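Local coordinates for hydrophilic protein, virA protein (PDB 3BO6) that acts as a phosphothreonine lyase effector, probably stripping phosphate from phosphothreonine in host proteins by elimination rather than hydrolysis, at residues Q74-A80 with Y137-E143; L171-P177 with K187-Y191; Y40-R44 with F65-H69; M26-F31 with H153-F158. All coordinates share one frame; numbering follows the deposited sequence.

Interaction 3 is the buried contact, where helix 40-44 packs on strand 65-70 almost wholly through methionine and aromatic carbon. Interactions 1 and 2 are partly buried. The first joins two loops that follow strands of the antiparallel sheet and relies on backbone hydrogen bonds, a lysine and two waters; the second sets the loop after helix 149-168 against the start of strand 189-193, using tyrosines and prolines. Interaction 4 lies at the surface and mixes three hydrogen bonds with ring packing on helix 149-168. Interactions 2 and 3 reach the same sheet with centres about 20 Å apart, whereas interactions 1 and 4 approach to about 4 Å between nearest atoms without touching.

Interaction 1. Residues Q74-A80 with Y137-E143; sequences QCKGDFA and YVKPDQE
The chain at Cys-75 to Gly-77 runs beside Asp-141 to Glu-143, then turns so that Phe-79 comes back alongside Lys-139. Both segments are loops leaving strands of the seven-stranded antiparallel sheet, 65-70 and 134-137, and they are joined largely by backbone. Lys-76 N donates to Asp-141 O over 2.9 Å, nearly straight but from above the carbonyl plane, and Gly-77 N donates to Pro-140 O over 3.0 Å, more bent at 133°. Gly-77 lies close against the other loop, its CA 3.1 Å from Gln-142 O.

Among the side chains, Lys-139 curls at chi3 (55°) and brings NZ to Cys-75 O at 3.1 Å. The same ammonium forms a salt bridge with Asp-112, whose carboxylate also accepts the backbone N-H groups of Gln-74 and Cys-75, so one acid ties both segments together. Cys-75 turns its CB onto the backbone at Pro-140 O. With CG anti to the backbone N (chi1 -177°), the Phe-79 ring swings toward Tyr-137, whose edge faces it in an offset edge-to-face pair, centroids 6.0 Å apart; a sulfate, probably from the crystallisation liquor, lies near the tyrosine. Val-138 O sits at the Phe-79 rim, 3.2 Å from CD1, and also accepts a hydrogen bond at 2.7 Å from a water that takes the N-H of Ala-80.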
loop_
_atom_site.group_PDB
_atom_site.type_symbol
_atom_site.label_atom_id
_atom_site.label_comp_id
_atom_site.label_asym_id
_atom_site.label_seq_id
_atom_site.Cartn_x
_atom_site.Cartn_y
_atom_site.Cartn_z
ATOM N N GLN A 74 -12.485 -5.134 5.639
ATOM C CA GLN A 74 -12.288 -4.917 7.064
ATOM C C GLN A 74 -12.337 -3.437 7.453
ATOM O O GLN A 74 -12.662 -3.107 8.590
ATOM C CB GLN A 74 -10.958 -5.527 7.505
ATOM C CG GLN A 74 -10.968 -7.042 7.464
ATOM C CD GLN A 74 -11.819 -7.630 8.565
ATOM O OE1 GLN A 74 -12.694 -8.454 8.315
ATOM N NE2 GLN A 74 -11.575 -7.196 9.792
ATOM N N CYS A 75 -11.995 -2.556 6.518
ATOM C CA CYS A 75 -12.045 -1.116 6.779
ATOM C C CYS A 75 -13.347 -0.558 6.235
ATOM O O CYS A 75 -13.668 -0.743 5.056
ATOM C CB CYS A 75 -10.839 -0.401 6.157
ATOM S SG CYS A 75 -9.285 -0.819 6.974
ATOM N N LYS A 76 -14.108 0.110 7.101
ATOM C CA LYS A 76 -15.469 0.522 6.736
ATOM C C LYS A 76 -15.563 1.975 6.271
ATOM O O LYS A 76 -16.637 2.455 5.907
ATOM C CB LYS A 76 -16.425 0.299 7.907
ATOM C CG LYS A 76 -16.383 -1.097 8.499
ATOM C CD LYS A 76 -16.702 -2.128 7.428
ATOM C CE LYS A 76 -16.938 -3.506 8.033
ATOM N NZ LYS A 76 -17.223 -4.526 6.983
ATOM N N GLY A 77 -14.436 2.669 6.294
ATOM C CA GLY A 77 -14.414 4.065 5.899
ATOM C C GLY A 77 -14.220 4.266 4.410
ATOM O O GLY A 77 -13.857 3.337 3.679
ATOM N N ASP A 78 -14.488 5.483 3.947
ATOM C CA ASP A 78 -14.273 5.836 2.550
ATOM C C ASP A 78 -12.799 6.131 2.295
ATOM O O ASP A 78 -12.137 6.778 3.111
ATOM C CB ASP A 78 -15.083 7.078 2.179
ATOM C CG ASP A 78 -16.577 6.823 2.167
ATOM O OD1 ASP A 78 -16.983 5.645 2.055
ATOM O OD2 ASP A 78 -17.335 7.812 2.244
ATOM N N PHE A 79 -12.290 5.675 1.155
ATOM C CA PHE A 79 -10.930 5.999 0.735
ATOM C C PHE A 79 -10.678 7.493 0.842
ATOM O O PHE A 79 -11.499 8.306 0.391
ATOM C CB PHE A 79 -10.727 5.538 -0.703
ATOM C CG PHE A 79 -9.341 5.757 -1.238
ATOM C CD1 PHE A 79 -8.229 5.191 -0.619
ATOM C CD2 PHE A 79 -9.159 6.489 -2.400
ATOM C CE1 PHE A 79 -6.964 5.363 -1.153
ATOM C CE2 PHE A 79 -7.898 6.684 -2.929
ATOM C CZ PHE A 79 -6.792 6.122 -2.311
ATOM N N ALA A 80 -9.544 7.845 1.445
ATOM C CA ALA A 80 -9.196 9.232 1.706
ATOM C C ALA A 80 -7.888 9.612 1.019
ATOM O O ALA A 80 -7.243 10.605 1.379
ATOM C CB ALA A 80 -9.125 9.475 3.217
ATOM N N TYR A 137 -3.886 0.344 -1.322
ATOM C CA TYR A 137 -4.848 1.392 -0.996
ATOM C C TYR A 137 -5.240 1.325 0.466
ATOM O O TYR A 137 -5.778 0.312 0.925
ATOM C CB TYR A 137 -6.085 1.263 -1.886
ATOM C CG TYR A 137 -5.755 1.366 -3.354
ATOM C CD1 TYR A 137 -5.707 2.590 -3.994
ATOM C CD2 TYR A 137 -5.455 0.239 -4.087
ATOM C CE1 TYR A 137 -5.406 2.672 -5.362
ATOM C CE2 TYR A 137 -5.151 0.306 -5.422
ATOM C CZ TYR A 137 -5.114 1.509 -6.058
ATOM O OH TYR A 137 -4.804 1.493 -7.401
ATOM N N VAL A 138 -4.956 2.394 1.209
ATOM C CA VAL A 138 -5.260 2.452 2.627
ATOM C C VAL A 138 -6.623 3.117 2.771
ATOM O O VAL A 138 -6.925 4.080 2.058
ATOM C CB VAL A 138 -4.209 3.277 3.383
ATOM C CG1 VAL A 138 -4.473 3.180 4.885
ATOM C CG2 VAL A 138 -2.809 2.781 3.049
ATOM N N LYS A 139 -7.451 2.589 3.664
ATOM C CA LYS A 139 -8.751 3.204 3.966
ATOM C C LYS A 139 -8.872 3.365 5.473
ATOM O O LYS A 139 -8.441 2.493 6.212
ATOM C CB LYS A 139 -9.887 2.295 3.494
ATOM C CG LYS A 139 -9.920 2.021 1.997
ATOM C CD LYS A 139 -10.622 0.693 1.717
ATOM C CE LYS A 139 -12.026 0.629 2.314
ATOM N NZ LYS A 139 -12.631 -0.744 2.181
ATOM N N PRO A 140 -9.472 4.478 5.928
ATOM C CA PRO A 140 -9.793 4.560 7.356
ATOM C C PRO A 140 -10.707 3.394 7.731
ATOM O O PRO A 140 -11.546 2.979 6.924
ATOM C CB PRO A 140 -10.560 5.884 7.506
ATOM C CG PRO A 140 -10.585 6.515 6.190
ATOM C CD PRO A 140 -9.975 5.620 5.152
ATOM N N ASP A 141 -10.530 2.870 8.940
ATOM C CA ASP A 141 -11.251 1.682 9.379
ATOM C C ASP A 141 -12.667 1.925 9.870
ATOM O O ASP A 141 -13.522 1.044 9.743
ATOM C CB ASP A 141 -10.457 0.924 10.452
ATOM C CG ASP A 141 -10.107 1.786 11.649
ATOM O OD1 ASP A 141 -9.612 2.915 11.454
ATOM O OD2 ASP A 141 -10.287 1.314 12.795
ATOM N N GLN A 142 -12.921 3.101 10.440
ATOM C CA GLN A 142 -14.229 3.373 11.043
ATOM C C GLN A 142 -15.250 3.846 10.013
ATOM O O GLN A 142 -14.893 4.425 8.987
ATOM C CB GLN A 142 -14.094 4.380 12.187
ATOM C CG GLN A 142 -13.102 3.937 13.259
ATOM C CD GLN A 142 -12.877 4.991 14.315
ATOM O OE1 GLN A 142 -11.924 5.767 14.238
ATOM N NE2 GLN A 142 -13.763 5.040 15.300
ATOM N N GLU A 143 -16.521 3.577 10.284
ATOM C CA GLU A 143 -17.582 3.918 9.349
ATOM C C GLU A 143 -17.657 5.424 9.081
ATOM O O GLU A 143 -18.090 5.849 8.012
ATOM C CB GLU A 143 -18.923 3.395 9.876
ATOM C CG GLU A 143 -18.941 1.885 10.077
ATOM C CD GLU A 143 -20.286 1.378 10.559
ATOM O OE1 GLU A 143 -21.274 2.137 10.458
ATOM O OE2 GLU A 143 -20.355 0.223 11.035
HETATM O O HOH W 1 -18.453 4.595 5.092
HETATM O O HOH W 2 -7.136 6.768 2.589
#

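Interaction 2. Residues L171-P177 with K187-Y191; sequences LMPGQYP and KYVSY
Tyr-188 OH donates to Leu-171 O over 2.6 Å, a short hydrogen bond that ties a ring just before strand 189-193 to the loop that follows helix 149-168. The carbonyl oxygen lies at the edge of the phenol, in the plane of the ring, while the hydroxyl is tilted 31° out of the carbonyl plane. Although the CB of Tyr-188 points away from the loop, CG lies beside the backbone N (chi1 -53°) and the ring reaches back along the loop. Its CE1 then packs against Pro-173 CG at 3.8 Å and Leu-171 CB at 4.2 Å.

Strand 189-193 is the outermost strand on its side of the antiparallel sheet, next to 82-86, and the loop 171-177 passes along its beginning. Glu-163 of the helix also accepts the N-H groups of Lys-187, Tyr-188 and Val-189. Farther along, Tyr-176 turns toward the strand. Its hydroxyl hydrogen-bonds to Trp-186 O, and its CD1 rests 4.0 Å from Ser-190 CB. Val-189 O meets the edge of this ring, 3.8 Å from CE1, and is buried with no hydrogen-bond partner in the model. Ser-190 OG, by contrast, bonds to Asp-180 while Pro-177 CD touches it at 3.8 Å.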
loop_
_atom_site.group_PDB
_atom_site.type_symbol
_atom_site.label_atom_id
_atom_site.label_comp_id
_atom_site.label_asym_id
_atom_site.label_seq_id
_atom_site.Cartn_x
_atom_site.Cartn_y
_atom_site.Cartn_z
ATOM N N LEU A 171 15.132 -9.626 -2.189
ATOM C CA LEU A 171 14.705 -8.741 -3.264
ATOM C C LEU A 171 15.556 -7.480 -3.285
ATOM O O LEU A 171 15.878 -6.935 -2.239
ATOM C CB LEU A 171 13.238 -8.342 -3.072
ATOM C CG LEU A 171 12.136 -9.258 -3.612
ATOM C CD1 LEU A 171 12.316 -9.504 -5.113
ATOM C CD2 LEU A 171 12.045 -10.580 -2.839
ATOM N N MET A 172 15.920 -7.027 -4.479
ATOM C CA MET A 172 16.591 -5.739 -4.638
ATOM C C MET A 172 15.551 -4.638 -4.787
ATOM O O MET A 172 14.523 -4.841 -5.439
ATOM C CB MET A 172 17.483 -5.758 -5.879
ATOM C CG MET A 172 18.795 -6.472 -5.667
ATOM S SD MET A 172 19.703 -5.701 -4.323
ATOM C CE MET A 172 19.868 -4.035 -4.965
ATOM N N PRO A 173 15.805 -3.463 -4.187
ATOM C CA PRO A 173 14.903 -2.323 -4.394
ATOM C C PRO A 173 14.879 -1.892 -5.856
ATOM O O PRO A 173 15.862 -2.102 -6.583
ATOM C CB PRO A 173 15.541 -1.212 -3.560
ATOM C CG PRO A 173 16.259 -1.962 -2.441
ATOM C CD PRO A 173 16.796 -3.203 -3.120
ATOM N N GLY A 174 13.758 -1.322 -6.279
ATOM C CA GLY A 174 13.631 -0.757 -7.609
ATOM C C GLY A 174 13.804 0.745 -7.583
ATOM O O GLY A 174 14.346 1.310 -6.629
ATOM N N GLN A 175 13.355 1.397 -8.651
ATOM C CA GLN A 175 13.401 2.852 -8.725
ATOM C C GLN A 175 12.122 3.430 -8.137
ATOM O O GLN A 175 11.053 3.241 -8.704
ATOM C CB GLN A 175 13.516 3.283 -10.185
ATOM C CG GLN A 175 14.764 2.789 -10.891
ATOM C CD GLN A 175 14.861 3.327 -12.307
ATOM O OE1 GLN A 175 14.460 4.461 -12.580
ATOM N NE2 GLN A 175 15.390 2.514 -13.218
ATOM N N TYR A 176 12.219 4.138 -7.011
ATOM C CA TYR A 176 11.028 4.736 -6.406
ATOM C C TYR A 176 10.451 5.776 -7.375
ATOM O O TYR A 176 11.204 6.499 -8.036
ATOM C CB TYR A 176 11.344 5.535 -5.134
ATOM C CG TYR A 176 12.028 4.887 -3.942
ATOM C CD1 TYR A 176 11.297 4.250 -2.941
ATOM C CD2 TYR A 176 13.396 5.033 -3.755
ATOM C CE1 TYR A 176 11.936 3.719 -1.804
ATOM C CE2 TYR A 176 14.040 4.509 -2.637
ATOM C CZ TYR A 176 13.308 3.853 -1.668
ATOM O OH TYR A 176 13.953 3.336 -0.557
ATOM N N PRO A 177 9.120 5.912 -7.410
ATOM C CA PRO A 177 8.518 6.928 -8.288
ATOM C C PRO A 177 8.809 8.326 -7.757
ATOM O O PRO A 177 8.694 8.560 -6.550
ATOM C CB PRO A 177 7.015 6.652 -8.198
ATOM C CG PRO A 177 6.821 5.745 -7.000
ATOM C CD PRO A 177 8.132 5.106 -6.677
ATOM N N LYS A 187 13.190 0.903 2.378
ATOM C CA LYS A 187 14.011 0.619 1.208
ATOM C C LYS A 187 13.170 0.290 -0.020
ATOM O O LYS A 187 13.675 0.347 -1.131
ATOM C CB LYS A 187 14.955 -0.567 1.480
ATOM C CG LYS A 187 15.871 -0.380 2.690
ATOM C CD LYS A 187 16.603 0.958 2.652
ATOM C CE LYS A 187 17.634 1.062 3.781
ATOM N NZ LYS A 187 18.344 2.365 3.736
ATOM N N TYR A 188 11.909 -0.088 0.192
ATOM C CA TYR A 188 11.040 -0.531 -0.915
ATOM C C TYR A 188 9.734 0.259 -1.004
ATOM O O TYR A 188 9.200 0.478 -2.091
ATOM C CB TYR A 188 10.680 -2.013 -0.759
ATOM C CG TYR A 188 11.848 -2.944 -0.592
ATOM C CD1 TYR A 188 12.407 -3.592 -1.703
ATOM C CD2 TYR A 188 12.361 -3.230 0.668
ATOM C CE1 TYR A 188 13.481 -4.472 -1.556
ATOM C CE2 TYR A 188 13.437 -4.109 0.822
ATOM C CZ TYR A 188 13.980 -4.714 -0.294
ATOM O OH TYR A 188 15.030 -5.596 -0.136
ATOM N N VAL A 189 9.200 0.657 0.141
ATOM C CA VAL A 189 7.901 1.303 0.214
ATOM C C VAL A 189 8.008 2.821 0.081
ATOM O O VAL A 189 8.967 3.446 0.568
ATOM C CB VAL A 189 7.196 0.935 1.537
ATOM C CG1 VAL A 189 5.889 1.701 1.691
ATOM C CG2 VAL A 189 6.950 -0.580 1.609
ATOM N N SER A 190 7.023 3.405 -0.597
ATOM C CA SER A 190 6.884 4.864 -0.647
ATOM C C SER A 190 5.420 5.256 -0.602
ATOM O O SER A 190 4.538 4.394 -0.731
ATOM C CB SER A 190 7.606 5.469 -1.859
ATOM O OG SER A 190 7.079 4.951 -3.072
ATOM N N TYR A 191 5.157 6.541 -0.406
ATOM C CA TYR A 191 3.806 7.035 -0.138
ATOM C C TYR A 191 3.419 8.261 -0.954
ATOM O O TYR A 191 4.256 9.120 -1.238
ATOM C CB TYR A 191 3.749 7.446 1.333
ATOM C CG TYR A 191 2.524 8.271 1.718
ATOM C CD1 TYR A 191 1.307 7.651 1.994
ATOM C CD2 TYR A 191 2.593 9.666 1.793
ATOM C CE1 TYR A 191 0.191 8.403 2.371
ATOM C CE2 TYR A 191 1.476 10.417 2.148
ATOM C CZ TYR A 191 0.295 9.781 2.441
ATOM O OH TYR A 191 -0.812 10.536 2.812
#

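Interaction 3. Residues Y40-R44 with F65-H69; sequences YSGMR and FMHAH
Met-66 pushes its CE methyl into a pocket formed by Tyr-40, Met-43 and the CG of Arg-44 on the short helix 40-44. This is the tight part of the contact: CE lies 3.7 Å from Tyr-40 CE1, 4.0 Å from Met-43 CB and 3.9 Å from Arg-44 CG. To reach that pocket the methionine chain bends twice, with chi2 at 113°, off any staggered value, and chi3 at 60°. SD stands obliquely to the phenol, 5.0 Å from the Tyr-40 ring centroid, a Met-aromatic contact.

The helix crosses strand 65-69 at 89°, with 9.3 Å between axes, and so packs across an inner strand of the antiparallel sheet, flanked by 55-59 and 113-117. In the conformer described, the extended chain of Met-43 lays CE 3.2 Å from His-67 O and 3.9 Å from Ala-68 CB; a second conformer makes this end less certain. The looser side belongs to the partly exposed Arg-44, also modelled twice, and His-67, whose CB points away from the helix.

No hydrogen bond spans the two segments. Tyr-40 OH bonds to Thr-117 O and Met-119 N, and the Arg-44 guanidinium turns to Asp-118. Apolar packing therefore carries the direct contact, while polar groups tie the helix to the chain around strand 113-117.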
loop_
_atom_site.group_PDB
_atom_site.type_symbol
_atom_site.label_atom_id
_atom_site.label_comp_id
_atom_site.label_asym_id
_atom_site.label_seq_id
_atom_site.Cartn_x
_atom_site.Cartn_y
_atom_site.Cartn_z
ATOM N N TYR A 40 2.389 -15.408 -8.934
ATOM C CA TYR A 40 2.270 -14.232 -9.786
ATOM C C TYR A 40 1.606 -14.580 -11.124
ATOM O O TYR A 40 0.645 -13.920 -11.551
ATOM C CB TYR A 40 3.645 -13.612 -10.020
ATOM C CG TYR A 40 3.601 -12.381 -10.898
ATOM C CD1 TYR A 40 3.128 -11.179 -10.414
ATOM C CD2 TYR A 40 4.032 -12.434 -12.212
ATOM C CE1 TYR A 40 3.102 -10.046 -11.216
ATOM C CE2 TYR A 40 4.007 -11.312 -13.023
ATOM C CZ TYR A 40 3.538 -10.127 -12.521
ATOM O OH TYR A 40 3.491 -9.007 -13.332
ATOM N N SER A 41 2.137 -15.607 -11.790
ATOM C CA SER A 41 1.625 -16.009 -13.094
ATOM C C SER A 41 0.166 -16.472 -13.005
ATOM O O SER A 41 -0.622 -16.214 -13.904
ATOM C CB SER A 41 2.505 -17.102 -13.699
ATOM O OG SER A 41 2.055 -17.437 -14.998
ATOM N N GLY A 42 -0.192 -17.132 -11.909
ATOM C CA GLY A 42 -1.564 -17.557 -11.688
ATOM C C GLY A 42 -2.518 -16.393 -11.506
ATOM O O GLY A 42 -3.636 -16.383 -12.036
ATOM N N MET A 43 -2.085 -15.403 -10.740
ATOM C CA MET A 43 -2.939 -14.245 -10.582
ATOM C C MET A 43 -3.241 -13.576 -11.929
ATOM O O MET A 43 -4.337 -13.026 -12.113
ATOM C CB MET A 43 -2.373 -13.252 -9.578
ATOM C CG MET A 43 -3.337 -12.117 -9.327
ATOM S SD MET A 43 -3.032 -11.257 -7.789
ATOM C CE MET A 43 -4.345 -10.048 -7.870
ATOM N N ARG A 44 -2.332 -13.673 -12.896
ATOM C CA ARG A 44 -2.606 -13.168 -14.244
ATOM C C ARG A 44 -3.806 -13.865 -14.889
ATOM O O ARG A 44 -4.486 -13.292 -15.758
ATOM C CB ARG A 44 -1.375 -13.340 -15.136
ATOM C CG ARG A 44 -0.129 -12.605 -14.656
ATOM C CD ARG A 44 0.974 -12.652 -15.718
ATOM N NE ARG A 44 0.638 -11.815 -16.862
ATOM C CZ ARG A 44 0.373 -12.264 -18.084
ATOM N NH1 ARG A 44 0.434 -13.562 -18.352
ATOM N NH2 ARG A 44 0.064 -11.402 -19.047
ATOM N N PHE A 65 -2.752 -3.977 -14.902
ATOM C CA PHE A 65 -2.584 -4.434 -13.518
ATOM C C PHE A 65 -3.426 -5.666 -13.258
ATOM O O PHE A 65 -4.363 -5.978 -14.005
ATOM C CB PHE A 65 -2.995 -3.327 -12.543
ATOM C CG PHE A 65 -2.191 -2.050 -12.673
ATOM C CD1 PHE A 65 -0.959 -1.913 -12.049
ATOM C CD2 PHE A 65 -2.688 -0.983 -13.414
ATOM C CE1 PHE A 65 -0.214 -0.745 -12.169
ATOM C CE2 PHE A 65 -1.959 0.201 -13.524
ATOM C CZ PHE A 65 -0.725 0.320 -12.907
ATOM N N MET A 66 -3.062 -6.383 -12.207
ATOM C CA MET A 66 -3.896 -7.436 -11.647
ATOM C C MET A 66 -4.344 -6.957 -10.274
ATOM O O MET A 66 -3.544 -6.386 -9.520
ATOM C CB MET A 66 -3.146 -8.764 -11.555
ATOM C CG MET A 66 -2.595 -9.202 -12.897
ATOM S SD MET A 66 -0.808 -9.167 -12.903
ATOM C CE MET A 66 -0.551 -10.320 -11.580
ATOM N N HIS A 67 -5.617 -7.156 -9.956
ATOM C CA HIS A 67 -6.233 -6.514 -8.798
ATOM C C HIS A 67 -6.711 -7.538 -7.780
ATOM O O HIS A 67 -7.207 -8.600 -8.139
ATOM C CB HIS A 67 -7.452 -5.706 -9.245
ATOM C CG HIS A 67 -7.180 -4.765 -10.376
ATOM N ND1 HIS A 67 -6.923 -3.428 -10.177
ATOM C CD2 HIS A 67 -7.126 -4.965 -11.715
ATOM C CE1 HIS A 67 -6.723 -2.840 -11.343
ATOM N NE2 HIS A 67 -6.842 -3.749 -12.292
ATOM N N ALA A 68 -6.642 -7.164 -6.507
ATOM C CA ALA A 68 -7.178 -7.960 -5.426
ATOM C C ALA A 68 -7.954 -7.039 -4.502
ATOM O O ALA A 68 -7.450 -5.977 -4.113
ATOM C CB ALA A 68 -6.039 -8.625 -4.656
ATOM N N HIS A 69 -9.153 -7.451 -4.105
ATOM C CA HIS A 69 -9.896 -6.698 -3.102
ATOM C C HIS A 69 -10.779 -7.624 -2.295
ATOM O O HIS A 69 -11.383 -8.528 -2.838
ATOM C CB HIS A 69 -10.698 -5.550 -3.697
ATOM C CG HIS A 69 -11.868 -5.988 -4.507
ATOM N ND1 HIS A 69 -11.784 -6.226 -5.860
ATOM C CD2 HIS A 69 -13.155 -6.221 -4.158
ATOM C CE1 HIS A 69 -12.971 -6.594 -6.313
ATOM N NE2 HIS A 69 -13.820 -6.596 -5.300
#

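Interaction 4. Residues M26-F31 with H153-F158; sequences MPMSHF and HNTRQF
Phe-31, His-153 and Gln-157 bury the most surface where the loop after helix 16-24 lies along helix 149-168. His-153 and Gln-157, one helical turn apart, point their CB atoms at the loop. The imidazole is sandwiched: Met-26 CB sits over the centre of one face, a CH-pi contact 3.6 Å from the centroid, and Gln-157 CG covers the opposite face toward its rim. At the edge, NE2 donates to Pro-27 O over 2.7 Å, which fixes the rotation of the ring. Gln-157 folds at chi2 (-85°), turning OE1 to accept Ser-29 N at 2.9 Å with an N-H...O angle of 161°.

Phe-31 slots in beyond, its CZ 3.4 Å from Asn-154 O, while the edge of Phe-158 points at its face with the planes at 77°. Leu-103 of helix 93-104 touches both phenylalanines. Between the imidazole and the Phe-31 ring, Ser-29 OG donates to Asn-154 OD1 over 2.8 Å, in the carbonyl plane and on a lone pair.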
loop_
_atom_site.group_PDB
_atom_site.type_symbol
_atom_site.label_atom_id
_atom_site.label_comp_id
_atom_site.label_asym_id
_atom_site.label_seq_id
_atom_site.Cartn_x
_atom_site.Cartn_y
_atom_site.Cartn_z
ATOM N N MET A 26 1.552 0.632 21.803
ATOM C CA MET A 26 1.036 -0.662 21.341
ATOM C C MET A 26 2.153 -1.645 21.000
ATOM O O MET A 26 3.186 -1.261 20.460
ATOM C CB MET A 26 0.139 -0.464 20.129
ATOM C CG MET A 26 -1.088 0.371 20.433
ATOM S SD MET A 26 -2.014 0.771 18.953
ATOM C CE MET A 26 -3.272 1.792 19.710
ATOM N N PRO A 27 1.945 -2.930 21.313
ATOM C CA PRO A 27 2.981 -3.921 21.004
ATOM C C PRO A 27 2.939 -4.351 19.535
ATOM O O PRO A 27 2.017 -3.975 18.789
ATOM C CB PRO A 27 2.620 -5.092 21.924
ATOM C CG PRO A 27 1.144 -5.006 22.074
ATOM C CD PRO A 27 0.777 -3.523 21.986
ATOM N N MET A 28 3.931 -5.129 19.116
ATOM C CA MET A 28 4.017 -5.561 17.724
ATOM C C MET A 28 2.719 -6.194 17.283
ATOM O O MET A 28 2.039 -6.884 18.059
ATOM C CB MET A 28 5.155 -6.568 17.531
ATOM C CG MET A 28 6.542 -6.002 17.742
ATOM S SD MET A 28 7.782 -7.284 17.546
ATOM C CE MET A 28 7.640 -7.616 15.796
ATOM N N SER A 29 2.384 -5.984 16.015
ATOM C CA SER A 29 1.261 -6.683 15.393
ATOM C C SER A 29 1.618 -8.142 15.135
ATOM O O SER A 29 2.787 -8.541 15.205
ATOM C CB SER A 29 0.835 -5.988 14.096
ATOM O OG SER A 29 0.445 -4.663 14.378
ATOM N N HIS A 30 0.597 -8.937 14.843
ATOM C CA HIS A 30 0.764 -10.368 14.611
ATOM C C HIS A 30 -0.003 -10.705 13.332
ATOM O O HIS A 30 -1.230 -10.774 13.343
ATOM C CB HIS A 30 0.209 -11.119 15.833
ATOM C CG HIS A 30 0.389 -12.607 15.807
ATOM N ND1 HIS A 30 -0.516 -13.452 15.204
ATOM C CD2 HIS A 30 1.314 -13.408 16.392
ATOM C CE1 HIS A 30 -0.126 -14.705 15.368
ATOM N NE2 HIS A 30 0.980 -14.706 16.091
ATOM N N PHE A 31 0.715 -10.866 12.221
ATOM C CA PHE A 31 0.072 -11.128 10.931
ATOM C C PHE A 31 0.252 -12.596 10.540
ATOM O O PHE A 31 1.361 -13.022 10.221
ATOM C CB PHE A 31 0.669 -10.231 9.831
ATOM C CG PHE A 31 0.556 -8.761 10.115
ATOM C CD1 PHE A 31 -0.680 -8.138 10.125
ATOM C CD2 PHE A 31 1.687 -8.005 10.365
ATOM C CE1 PHE A 31 -0.785 -6.768 10.365
ATOM C CE2 PHE A 31 1.586 -6.643 10.621
ATOM C CZ PHE A 31 0.346 -6.032 10.629
ATOM N N HIS A 153 -1.604 1.905 13.740
ATOM C CA HIS A 153 -0.494 1.082 14.219
ATOM C C HIS A 153 -0.351 -0.193 13.371
ATOM O O HIS A 153 0.751 -0.566 12.969
ATOM C CB HIS A 153 -0.714 0.728 15.699
ATOM C CG HIS A 153 0.305 -0.213 16.252
ATOM N ND1 HIS A 153 1.631 0.136 16.445
ATOM C CD2 HIS A 153 0.193 -1.493 16.676
ATOM C CE1 HIS A 153 2.280 -0.892 16.955
ATOM N NE2 HIS A 153 1.434 -1.898 17.100
ATOM N N ASN A 154 -1.470 -0.847 13.087
ATOM C CA ASN A 154 -1.416 -2.094 12.325
ATOM C C ASN A 154 -0.896 -1.830 10.918
ATOM O O ASN A 154 -0.188 -2.653 10.349
ATOM C CB ASN A 154 -2.784 -2.772 12.294
ATOM C CG ASN A 154 -3.143 -3.428 13.619
ATOM O OD1 ASN A 154 -2.263 -3.852 14.373
ATOM N ND2 ASN A 154 -4.438 -3.529 13.900
ATOM N N THR A 155 -1.238 -0.671 10.362
ATOM C CA THR A 155 -0.824 -0.330 9.009
ATOM C C THR A 155 0.665 -0.065 8.986
ATOM O O THR A 155 1.377 -0.564 8.104
ATOM C CB THR A 155 -1.616 0.865 8.487
ATOM O OG1 THR A 155 -3.004 0.520 8.488
ATOM C CG2 THR A 155 -1.201 1.208 7.060
ATOM N N ARG A 156 1.145 0.711 9.955
ATOM C CA ARG A 156 2.568 0.969 10.054
ATOM C C ARG A 156 3.349 -0.343 10.255
ATOM O O ARG A 156 4.390 -0.572 9.614
ATOM C CB ARG A 156 2.844 1.954 11.190
ATOM C CG ARG A 156 4.317 2.296 11.352
ATOM C CD ARG A 156 4.524 3.449 12.326
ATOM N NE ARG A 156 5.943 3.676 12.584
ATOM C CZ ARG A 156 6.481 4.869 12.853
ATOM N NH1 ARG A 156 5.723 5.961 12.885
ATOM N NH2 ARG A 156 7.788 4.972 13.084
ATOM N N GLN A 157 2.855 -1.189 11.158
ATOM C CA GLN A 157 3.476 -2.492 11.393
ATOM C C GLN A 157 3.480 -3.346 10.112
ATOM O O GLN A 157 4.449 -4.055 9.834
ATOM C CB GLN A 157 2.740 -3.230 12.519
ATOM C CG GLN A 157 3.003 -2.650 13.923
ATOM C CD GLN A 157 4.266 -3.224 14.519
ATOM O OE1 GLN A 157 4.386 -4.438 14.677
ATOM N NE2 GLN A 157 5.215 -2.368 14.831
ATOM N N PHE A 158 2.401 -3.274 9.338
ATOM C CA PHE A 158 2.289 -4.047 8.101
ATOM C C PHE A 158 3.367 -3.615 7.114
ATOM O O PHE A 158 4.036 -4.448 6.490
ATOM C CB PHE A 158 0.866 -3.911 7.527
ATOM C CG PHE A 158 0.560 -4.830 6.385
ATOM C CD1 PHE A 158 0.357 -6.184 6.609
ATOM C CD2 PHE A 158 0.411 -4.328 5.098
ATOM C CE1 PHE A 158 0.034 -7.042 5.553
ATOM C CE2 PHE A 158 0.077 -5.163 4.035
ATOM C CZ PHE A 158 -0.101 -6.529 4.265
#